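Local coordinates for acidocalcisomal pyrophosphatase (PDB 5C5V), which probably hydrolyses inorganic diphosphate to phosphate with the help of magnesium ions, and joins an EF-hand region to a pyrophosphatase domain, at residues Y91-L96 / R116-G121; L96-K101 / Y109-F114; R34-N39 / T77-M82. All blocks are in the same frame, centred on the assembly; numbering follows the deposited sequence.

Contact 1 (Y91-L96 / R116-G121)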
loop_
_atom_site.group_PDB
_atom_site.type_symbol
_atom_site.label_atom_id
_atom_site.label_comp_id
_atom_site.label_asym_id
_atom_site.label_seq_id
_atom_site.Cartn_x
_atom_site.Cartn_y
_atom_site.Cartn_z
ATOM N N TYR A 91 11.092 -24.692 -22.047
ATOM C CA TYR A 91 12.011 -25.266 -21.064
ATOM C C TYR A 91 11.214 -26.008 -20.001
ATOM O O TYR A 91 10.021 -25.759 -19.830
ATOM C CB TYR A 91 12.870 -24.174 -20.419
ATOM N N HIS A 92 11.856 -26.927 -19.292
ATOM C CA HIS A 92 11.168 -27.650 -18.233
ATOM C C HIS A 92 11.205 -26.853 -16.942
ATOM O O HIS A 92 12.275 -26.555 -16.420
ATOM C CB HIS A 92 11.788 -29.026 -18.001
ATOM C CG HIS A 92 11.618 -29.971 -19.147
ATOM N ND1 HIS A 92 11.910 -31.313 -19.048
ATOM C CD2 HIS A 92 11.174 -29.773 -20.411
ATOM C CE1 HIS A 92 11.663 -31.902 -20.207
ATOM N NE2 HIS A 92 11.214 -30.990 -21.050
ATOM N N GLN A 93 10.037 -26.506 -16.428
ATOM C CA GLN A 93 9.960 -25.833 -15.151
ATOM C C GLN A 93 10.344 -26.783 -14.016
ATOM O O GLN A 93 9.941 -27.949 -14.004
ATOM C CB GLN A 93 8.556 -25.267 -14.939
ATOM C CG GLN A 93 8.442 -24.399 -13.726
ATOM C CD GLN A 93 7.171 -23.565 -13.719
ATOM O OE1 GLN A 93 6.142 -23.981 -14.249
ATOM N NE2 GLN A 93 7.245 -22.379 -13.133
ATOM N N GLN A 94 11.162 -26.290 -13.090
ATOM C CA GLN A 94 11.535 -27.055 -11.908
ATOM C C GLN A 94 10.818 -26.489 -10.691
ATOM O O GLN A 94 10.932 -25.299 -10.385
ATOM C CB GLN A 94 13.052 -27.027 -11.685
ATOM C CG GLN A 94 13.881 -27.391 -12.915
ATOM C CD GLN A 94 13.751 -28.844 -13.283
ATOM O OE1 GLN A 94 13.694 -29.717 -12.416
ATOM N NE2 GLN A 94 13.667 -29.114 -14.574
ATOM N N GLN A 95 10.093 -27.343 -9.984
ATOM C CA GLN A 95 9.416 -26.923 -8.761
ATOM C C GLN A 95 10.339 -27.113 -7.571
ATOM O O GLN A 95 10.810 -28.217 -7.318
ATOM C CB GLN A 95 8.126 -27.722 -8.562
ATOM C CG GLN A 95 7.462 -27.524 -7.214
ATOM C CD GLN A 95 6.988 -26.108 -7.005
ATOM O OE1 GLN A 95 6.198 -25.585 -7.795
ATOM N NE2 GLN A 95 7.477 -25.470 -5.949
ATOM N N LEU A 96 10.614 -26.035 -6.846
ATOM C CA LEU A 96 11.416 -26.154 -5.636
ATOM C C LEU A 96 10.575 -26.820 -4.573
ATOM O O LEU A 96 9.454 -26.404 -4.317
ATOM C CB LEU A 96 11.919 -24.796 -5.158
ATOM C CG LEU A 96 13.017 -24.870 -4.093
ATOM C CD1 LEU A 96 14.231 -25.634 -4.620
ATOM C CD2 LEU A 96 13.417 -23.473 -3.621
ATOM N N ARG A 116 11.562 -30.851 -8.546
ATOM C CA ARG A 116 10.634 -31.728 -9.230
ATOM C C ARG A 116 10.475 -31.176 -10.630
ATOM O O ARG A 116 9.925 -30.094 -10.808
ATOM C CB ARG A 116 9.283 -31.765 -8.537
ATOM C CG ARG A 116 8.247 -32.682 -9.189
ATOM C CD ARG A 116 6.997 -32.513 -8.373
ATOM N NE ARG A 116 7.210 -33.019 -7.027
ATOM C CZ ARG A 116 6.470 -32.658 -5.988
ATOM N NH1 ARG A 116 5.514 -31.751 -6.155
ATOM N NH2 ARG A 116 6.728 -33.151 -4.774
ATOM N N ASP A 117 10.999 -31.886 -11.615
ATOM C CA ASP A 117 10.788 -31.516 -13.004
ATOM C C ASP A 117 9.292 -31.689 -13.310
ATOM O O ASP A 117 8.763 -32.798 -13.214
ATOM C CB ASP A 117 11.668 -32.374 -13.914
ATOM C CG ASP A 117 11.667 -31.905 -15.349
ATOM O OD1 ASP A 117 12.768 -31.793 -15.915
ATOM O OD2 ASP A 117 10.587 -31.667 -15.925
ATOM N N LEU A 118 8.607 -30.598 -13.643
ATOM C CA LEU A 118 7.145 -30.637 -13.804
ATOM C C LEU A 118 6.687 -31.370 -15.067
ATOM O O LEU A 118 5.506 -31.698 -15.205
ATOM C CB LEU A 118 6.563 -29.219 -13.787
ATOM C CG LEU A 118 6.665 -28.543 -12.411
ATOM C CD1 LEU A 118 5.832 -27.282 -12.348
ATOM C CD2 LEU A 118 6.247 -29.506 -11.298
ATOM N N GLU A 119 7.612 -31.625 -15.986
ATOM C CA GLU A 119 7.291 -32.359 -17.199
ATOM C C GLU A 119 7.569 -33.854 -17.045
ATOM O O GLU A 119 6.763 -34.695 -17.472
ATOM C CB GLU A 119 8.059 -31.785 -18.393
ATOM C CG GLU A 119 7.671 -30.341 -18.745
ATOM C CD GLU A 119 6.150 -30.122 -18.825
ATOM O OE1 GLU A 119 5.474 -30.838 -19.604
ATOM O OE2 GLU A 119 5.628 -29.218 -18.121
ATOM N N THR A 120 8.712 -34.195 -16.459
ATOM C CA THR A 120 9.063 -35.596 -16.250
ATOM C C THR A 120 8.540 -36.128 -14.914
ATOM O O THR A 120 8.310 -37.322 -14.761
ATOM C CB THR A 120 10.589 -35.810 -16.280
ATOM O OG1 THR A 120 11.171 -35.205 -15.115
ATOM C CG2 THR A 120 11.202 -35.201 -17.543
ATOM N N GLY A 121 8.335 -35.237 -13.951
ATOM C CA GLY A 121 7.892 -35.646 -12.625
ATOM C C GLY A 121 9.001 -36.221 -11.749
ATOM O O GLY A 121 8.771 -36.533 -10.578
#

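Contact 2 (L96-K101 / Y109-F114)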
loop_
_atom_site.group_PDB
_atom_site.type_symbol
_atom_site.label_atom_id
_atom_site.label_comp_id
_atom_site.label_asym_id
_atom_site.label_seq_id
_atom_site.Cartn_x
_atom_site.Cartn_y
_atom_site.Cartn_z
ATOM N N LEU A 96 10.614 -26.035 -6.846
ATOM C CA LEU A 96 11.416 -26.154 -5.636
ATOM C C LEU A 96 10.575 -26.820 -4.573
ATOM O O LEU A 96 9.454 -26.404 -4.317
ATOM C CB LEU A 96 11.919 -24.796 -5.158
ATOM C CG LEU A 96 13.017 -24.870 -4.093
ATOM C CD1 LEU A 96 14.231 -25.634 -4.620
ATOM C CD2 LEU A 96 13.417 -23.473 -3.621
ATOM N N VAL A 97 11.105 -27.884 -3.985
ATOM C CA VAL A 97 10.380 -28.638 -2.973
ATOM C C VAL A 97 11.231 -28.698 -1.718
ATOM O O VAL A 97 12.443 -28.914 -1.795
ATOM C CB VAL A 97 10.037 -30.058 -3.444
ATOM C CG1 VAL A 97 9.296 -30.806 -2.347
ATOM C CG2 VAL A 97 9.185 -30.005 -4.709
ATOM N N VAL A 98 10.606 -28.480 -0.567
ATOM C CA VAL A 98 11.327 -28.457 0.697
ATOM C C VAL A 98 10.845 -29.576 1.618
ATOM O O VAL A 98 9.644 -29.780 1.791
ATOM C CB VAL A 98 11.171 -27.104 1.408
ATOM C CG1 VAL A 98 11.957 -27.102 2.680
ATOM C CG2 VAL A 98 11.671 -25.981 0.522
ATOM N N HIS A 99 11.777 -30.352 2.155
ATOM C CA HIS A 99 11.413 -31.373 3.128
ATOM C C HIS A 99 12.198 -31.210 4.423
ATOM O O HIS A 99 13.402 -30.963 4.394
ATOM C CB HIS A 99 11.632 -32.764 2.546
ATOM C CG HIS A 99 10.507 -33.225 1.675
ATOM N ND1 HIS A 99 10.700 -34.019 0.566
ATOM C CD2 HIS A 99 9.169 -33.022 1.768
ATOM C CE1 HIS A 99 9.533 -34.263 -0.004
ATOM N NE2 HIS A 99 8.588 -33.671 0.706
ATOM N N GLU A 100 11.514 -31.381 5.550
ATOM C CA GLU A 100 12.164 -31.360 6.846
ATOM C C GLU A 100 12.508 -32.773 7.298
ATOM O O GLU A 100 11.775 -33.718 7.036
ATOM C CB GLU A 100 11.264 -30.682 7.880
ATOM C CG GLU A 100 10.829 -29.283 7.487
ATOM C CD GLU A 100 9.801 -28.704 8.435
ATOM O OE1 GLU A 100 8.628 -29.155 8.381
ATOM O OE2 GLU A 100 10.155 -27.818 9.243
ATOM N N LYS A 101 13.647 -32.900 7.964
ATOM C CA LYS A 101 13.992 -34.084 8.732
ATOM C C LYS A 101 14.098 -33.644 10.189
ATOM O O LYS A 101 15.061 -32.963 10.554
ATOM C CB LYS A 101 15.300 -34.692 8.244
ATOM C CG LYS A 101 15.297 -35.097 6.782
ATOM C CD LYS A 101 14.351 -36.262 6.528
ATOM C CE LYS A 101 14.366 -36.659 5.059
ATOM N NZ LYS A 101 13.602 -37.917 4.765
ATOM N N TYR A 109 17.891 -31.704 13.140
ATOM C CA TYR A 109 16.999 -31.017 12.221
ATOM C C TYR A 109 17.699 -30.541 10.950
ATOM O O TYR A 109 18.765 -29.934 11.007
ATOM C CB TYR A 109 16.355 -29.838 12.933
ATOM C CG TYR A 109 15.312 -29.114 12.124
ATOM C CD1 TYR A 109 14.077 -29.696 11.866
ATOM C CD2 TYR A 109 15.553 -27.837 11.638
ATOM C CE1 TYR A 109 13.110 -29.027 11.136
ATOM C CE2 TYR A 109 14.589 -27.149 10.909
ATOM C CZ TYR A 109 13.373 -27.751 10.657
ATOM O OH TYR A 109 12.421 -27.072 9.926
ATOM N N ARG A 110 17.088 -30.826 9.805
ATOM C CA ARG A 110 17.594 -30.389 8.508
ATOM C C ARG A 110 16.441 -29.939 7.619
ATOM O O ARG A 110 15.332 -30.478 7.693
ATOM C CB ARG A 110 18.381 -31.514 7.806
ATOM C CG ARG A 110 19.719 -31.875 8.445
ATOM C CD ARG A 110 20.717 -30.740 8.326
ATOM N NE ARG A 110 22.029 -31.102 8.863
ATOM C CZ ARG A 110 22.298 -31.222 10.159
ATOM N NH1 ARG A 110 21.345 -31.002 11.058
ATOM N NH2 ARG A 110 23.515 -31.557 10.554
ATOM N N VAL A 111 16.696 -28.925 6.800
ATOM C CA VAL A 111 15.764 -28.558 5.748
ATOM C C VAL A 111 16.392 -28.877 4.398
ATOM O O VAL A 111 17.381 -28.263 4.004
ATOM C CB VAL A 111 15.378 -27.076 5.792
ATOM C CG1 VAL A 111 14.348 -26.797 4.719
ATOM C CG2 VAL A 111 14.846 -26.694 7.180
ATOM N N LEU A 112 15.810 -29.848 3.704
ATOM C CA LEU A 112 16.344 -30.326 2.439
ATOM C C LEU A 112 15.585 -29.743 1.262
ATOM O O LEU A 112 14.383 -29.492 1.361
ATOM C CB LEU A 112 16.296 -31.861 2.372
ATOM C CG LEU A 112 17.291 -32.618 3.250
ATOM C CD1 LEU A 112 17.034 -32.300 4.708
ATOM C CD2 LEU A 112 17.236 -34.134 2.991
ATOM N N TYR A 113 16.301 -29.546 0.153
ATOM C CA TYR A 113 15.734 -28.994 -1.066
ATOM C C TYR A 113 15.778 -29.987 -2.219
ATOM O O TYR A 113 16.741 -30.741 -2.377
ATOM C CB TYR A 113 16.464 -27.716 -1.463
ATOM C CG TYR A 113 16.231 -26.565 -0.502
ATOM C CD1 TYR A 113 15.388 -25.508 -0.833
ATOM C CD2 TYR A 113 16.856 -26.543 0.736
ATOM C CE1 TYR A 113 15.176 -24.447 0.058
ATOM C CE2 TYR A 113 16.655 -25.516 1.619
ATOM C CZ TYR A 113 15.816 -24.468 1.280
ATOM O OH TYR A 113 15.644 -23.458 2.178
ATOM N N PHE A 114 14.722 -29.982 -3.021
ATOM C CA PHE A 114 14.642 -30.825 -4.193
ATOM C C PHE A 114 14.158 -30.053 -5.405
ATOM O O PHE A 114 13.581 -28.978 -5.284
ATOM C CB PHE A 114 13.704 -31.998 -3.941
ATOM C CG PHE A 114 14.122 -32.874 -2.804
ATOM C CD1 PHE A 114 14.768 -34.079 -3.046
ATOM C CD2 PHE A 114 13.867 -32.498 -1.488
ATOM C CE1 PHE A 114 15.154 -34.891 -2.005
ATOM C CE2 PHE A 114 14.252 -33.311 -0.441
ATOM C CZ PHE A 114 14.901 -34.513 -0.701
#

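Contact 3 (R34-N39 / T77-M82)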
loop_
_atom_site.group_PDB
_atom_site.type_symbol
_atom_site.label_atom_id
_atom_site.label_comp_id
_atom_site.label_asym_id
_atom_site.label_seq_id
_atom_site.Cartn_x
_atom_site.Cartn_y
_atom_site.Cartn_z
ATOM N N ARG A 34 -5.488 -35.858 -39.701
ATOM C CA ARG A 34 -4.942 -34.943 -40.695
ATOM C C ARG A 34 -3.700 -34.217 -40.151
ATOM O O ARG A 34 -2.794 -33.879 -40.908
ATOM C CB ARG A 34 -6.002 -33.926 -41.122
ATOM C CG ARG A 34 -5.578 -33.017 -42.264
ATOM N N TYR A 35 -3.652 -33.981 -38.842
ATOM C CA TYR A 35 -2.514 -33.292 -38.250
ATOM C C TYR A 35 -1.317 -34.230 -38.027
ATOM O O TYR A 35 -0.202 -33.930 -38.451
ATOM C CB TYR A 35 -2.910 -32.626 -36.927
ATOM C CG TYR A 35 -1.740 -32.116 -36.115
ATOM C CD1 TYR A 35 -1.009 -31.009 -36.534
ATOM C CD2 TYR A 35 -1.380 -32.722 -34.924
ATOM C CE1 TYR A 35 0.064 -30.535 -35.798
ATOM C CE2 TYR A 35 -0.317 -32.252 -34.180
ATOM C CZ TYR A 35 0.401 -31.159 -34.621
ATOM O OH TYR A 35 1.464 -30.697 -33.874
ATOM N N LEU A 36 -1.548 -35.354 -37.355
ATOM C CA LEU A 36 -0.486 -36.322 -37.088
ATOM C C LEU A 36 0.101 -36.847 -38.395
ATOM O O LEU A 36 1.292 -37.133 -38.488
ATOM C CB LEU A 36 -1.024 -37.477 -36.248
ATOM C CG LEU A 36 -1.293 -37.107 -34.786
ATOM C CD1 LEU A 36 -1.945 -38.265 -34.069
ATOM C CD2 LEU A 36 0.002 -36.715 -34.084
ATOM N N GLY A 37 -0.764 -36.931 -39.396
ATOM C CA GLY A 37 -0.471 -37.449 -40.715
ATOM C C GLY A 37 0.188 -36.472 -41.667
ATOM O O GLY A 37 0.510 -36.818 -42.804
ATOM N N ARG A 38 0.406 -35.253 -41.205
ATOM C CA ARG A 38 0.961 -34.207 -42.053
ATOM C C ARG A 38 2.337 -34.546 -42.635
ATOM O O ARG A 38 2.675 -34.107 -43.727
ATOM C CB ARG A 38 1.043 -32.902 -41.249
ATOM C CG ARG A 38 1.305 -31.655 -42.076
ATOM C CD ARG A 38 1.296 -30.385 -41.215
ATOM N NE ARG A 38 -0.031 -30.087 -40.677
ATOM C CZ ARG A 38 -0.888 -29.221 -41.220
ATOM N NH1 ARG A 38 -0.556 -28.555 -42.321
ATOM N NH2 ARG A 38 -2.079 -29.021 -40.661
ATOM N N ASN A 39 3.121 -35.356 -41.942
ATOM C CA ASN A 39 4.412 -35.719 -42.483
ATOM C C ASN A 39 4.368 -37.143 -42.987
ATOM O O ASN A 39 5.365 -37.856 -42.952
ATOM C CB ASN A 39 5.495 -35.537 -41.438
ATOM C CG ASN A 39 5.712 -34.080 -41.098
ATOM O OD1 ASN A 39 5.506 -33.644 -39.959
ATOM N ND2 ASN A 39 6.112 -33.303 -42.106
ATOM N N THR A 77 7.958 -41.793 -33.913
ATOM C CA THR A 77 8.940 -40.718 -33.739
ATOM C C THR A 77 9.060 -39.829 -34.989
ATOM O O THR A 77 9.494 -38.679 -34.880
ATOM C CB THR A 77 10.324 -41.266 -33.314
ATOM O OG1 THR A 77 10.198 -41.943 -32.055
ATOM C CG2 THR A 77 11.321 -40.119 -33.130
ATOM N N LYS A 78 8.724 -40.346 -36.174
ATOM C CA LYS A 78 8.835 -39.493 -37.355
ATOM C C LYS A 78 7.836 -38.328 -37.272
ATOM O O LYS A 78 8.224 -37.163 -37.431
ATOM C CB LYS A 78 8.581 -40.254 -38.648
ATOM C CG LYS A 78 7.158 -40.758 -38.833
ATOM C CD LYS A 78 7.072 -41.632 -40.071
ATOM C CE LYS A 78 5.685 -42.210 -40.268
ATOM N NZ LYS A 78 5.621 -43.062 -41.502
ATOM N N CYS A 79 6.565 -38.625 -36.979
ATOM C CA CYS A 79 5.566 -37.564 -36.939
ATOM C C CYS A 79 5.721 -36.827 -35.614
ATOM O O CYS A 79 5.443 -35.638 -35.523
ATOM C CB CYS A 79 4.133 -38.102 -37.086
ATOM S SG CYS A 79 3.302 -38.515 -35.508
ATOM N N PHE A 80 6.189 -37.540 -34.593
ATOM C CA PHE A 80 6.350 -36.969 -33.260
ATOM C C PHE A 80 7.317 -35.792 -33.245
ATOM O O PHE A 80 7.288 -34.961 -32.337
ATOM C CB PHE A 80 6.840 -38.024 -32.269
ATOM C CG PHE A 80 7.043 -37.492 -30.877
ATOM C CD1 PHE A 80 5.961 -37.288 -30.028
ATOM C CD2 PHE A 80 8.309 -37.149 -30.432
ATOM C CE1 PHE A 80 6.140 -36.775 -28.743
ATOM C CE2 PHE A 80 8.500 -36.636 -29.150
ATOM C CZ PHE A 80 7.411 -36.447 -28.306
ATOM N N SER A 81 8.198 -35.724 -34.229
ATOM C CA SER A 81 9.114 -34.596 -34.284
ATOM C C SER A 81 8.322 -33.311 -34.507
ATOM O O SER A 81 8.669 -32.265 -33.969
ATOM C CB SER A 81 10.158 -34.785 -35.382
ATOM O OG SER A 81 11.024 -33.666 -35.413
ATOM N N MET A 82 7.266 -33.393 -35.312
ATOM C CA MET A 82 6.373 -32.255 -35.506
ATOM C C MET A 82 5.610 -31.950 -34.221
ATOM O O MET A 82 5.587 -30.813 -33.766
ATOM C CB MET A 82 5.394 -32.513 -36.654
ATOM C CG MET A 82 4.290 -31.455 -36.745
ATOM S SD MET A 82 2.921 -31.911 -37.836
ATOM C CE MET A 82 2.482 -33.539 -37.226
#

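Contact 1 (Y91-L96 / R116-G121)
Asp117 is gripped through both carboxylate oxygens where residues 91-96 and 116-121 meet. Its CG is anti to the backbone N (chi1 -171°), and the carboxylate comes close to residues 91-96. His92 ND1 reaches OD1 at 3.3 Å, on the syn lone pair and with the acceptor close to the imidazole plane. Gln94 NE2 gives the same OD1 a second bond of 3.1 Å from above the carboxylate plane, its amide turned 88° from the carboxylate. Glu119 N bonds OD2 in an Asx turn, and Thr120 N adds a second bond that makes an Asx motif. Over one face of the imidazole lies Glu119 CB, 3.9 Å from the ring centroid, a CH-pi contact. This is the open end of the antiparallel hairpin 94-101/110-117, where Gln95 and Arg116 form a hydrogen-bonded pair; Leu118 N to Gln93 O, 3.0 Å, is a single backbone bond beyond the ladder. Against the four bonds on Asp117, the Leu118 side chain makes only van der Waals contacts: CD1 is 3.8 Å from Gln93 OE1 and CD2 3.8 Å from Gln95 CB. Glu119 forms a salt bridge with Arg11 of helix 3-14, and Arg116 with Glu145 of the second subunit, a strand of which pairs in parallel with Gln94 and Gln95.

Contact 2 (L96-K101 / Y109-F114)
Glu100 and Tyr109 meet through a very short hydrogen bond, 2.5 Å from Tyr109 OH to Glu100 OE2. The glutamate CG stands anti to the carbonyl carbon (chi1 -55°), and the chain, extended beyond CG, brings the carboxylate to the tyrosine hydroxyl. OE2 lies at the edge of the phenol ring, near its plane, and the carboxylate is turned 78° from that ring. Between these strands, 96-101 and 110-114, the antiparallel hairpin is regular: Val97-Phe114, His99-Leu112 and Lys101-Arg110 are hydrogen-bonded pairs, alternating with the non-hydrogen-bonded pairs Val98-Tyr113 and Glu100-Val111. On the face carrying Val97, His99 and Phe114, the imidazole points an edge at the phenyl face in an offset edge-to-face pair, centroids 5.5 Å apart and planes at 63°. His99 ND1 comes to 3.8 Å from Phe114 CE2, and Val97 CG1 covers one face of the imidazole toward its rim. Farther along, the Lys101 and Leu112 side chains cross at about a right angle, Lys101 CG lying 3.9 Å from Leu112 CD1. Val98 and Tyr113 lie side by side on the other face, Val98 CG2 being 3.9 Å from Tyr113 CE1, and Leu96 CD1 approaches the edge of the same ring, 4.0 Å from Tyr113 CD1. The Tyr113 hydroxyl is hydrogen-bonded to Gly236 O, connecting this face to the pyrophosphatase domain.

Contact 3 (R34-N39 / T77-M82)
Cys79 is the first residue of helix segment 77-82 to touch residues 34-39. Its CB packs 3.3 Å from Leu36 O, and its SG sits 4.0 Å from Leu36 CD2, while Trp68 and Met40 border the same cysteine. Phe80, next in sequence, turns away toward helix 3-14. The contact thus joins helix 26-36 and the residues following it to helix 73-87 in the N-terminal helical region, consistent with its EF-hand character. Met82 then supplies most of the remaining contact. Its CG is anti to the backbone N (chi1 170°), and the chain stays extended to SD before bending at chi3 (51°), which carries CE over the centre of the Tyr35 ring. The methyl is 4.1 Å from the centroid in a CH-pi contact. From this position Met82 CE also comes to 3.0 Å from Tyr35 O, a tight approach of a carbon to a carbonyl oxygen rather than a hydrogen bond. SD approaches the same ring obliquely, 3.8 Å from Tyr35 CE1, giving a Met-aromatic contact. Farther back along the side chain, Met82 CB lies 3.5 Å from Asn39 OD1. Arg38 crosses the thioether at about a right angle, with its CB 4.0 Å from Met82 SD. The Tyr35 hydroxyl is hydrogen-bonded to Asp86, one helical turn beyond Met82, and Lys335 of the second subunit packs against the tyrosine.

In the fold
From the N terminus, the chain first closes a loop at contact 3, where helix 26-36 meets helix 73-87 across a largely helical intervening segment, tying together helices of the N-terminal region. That loop is complete before contact 1 opens, and the two contacts follow in series, their centres about 26 Å apart. Helix 73-87 leads into strand 94-101, whose hairpin with strand 110-117 carries both remaining contacts. Contact 2 is enclosed within the loop of contact 1, the two sharing Leu96 with centres about 17 Å apart; it continues toward the hairpin turn and links the hairpin to the pyrophosphatase domain. All three touch the second subunit.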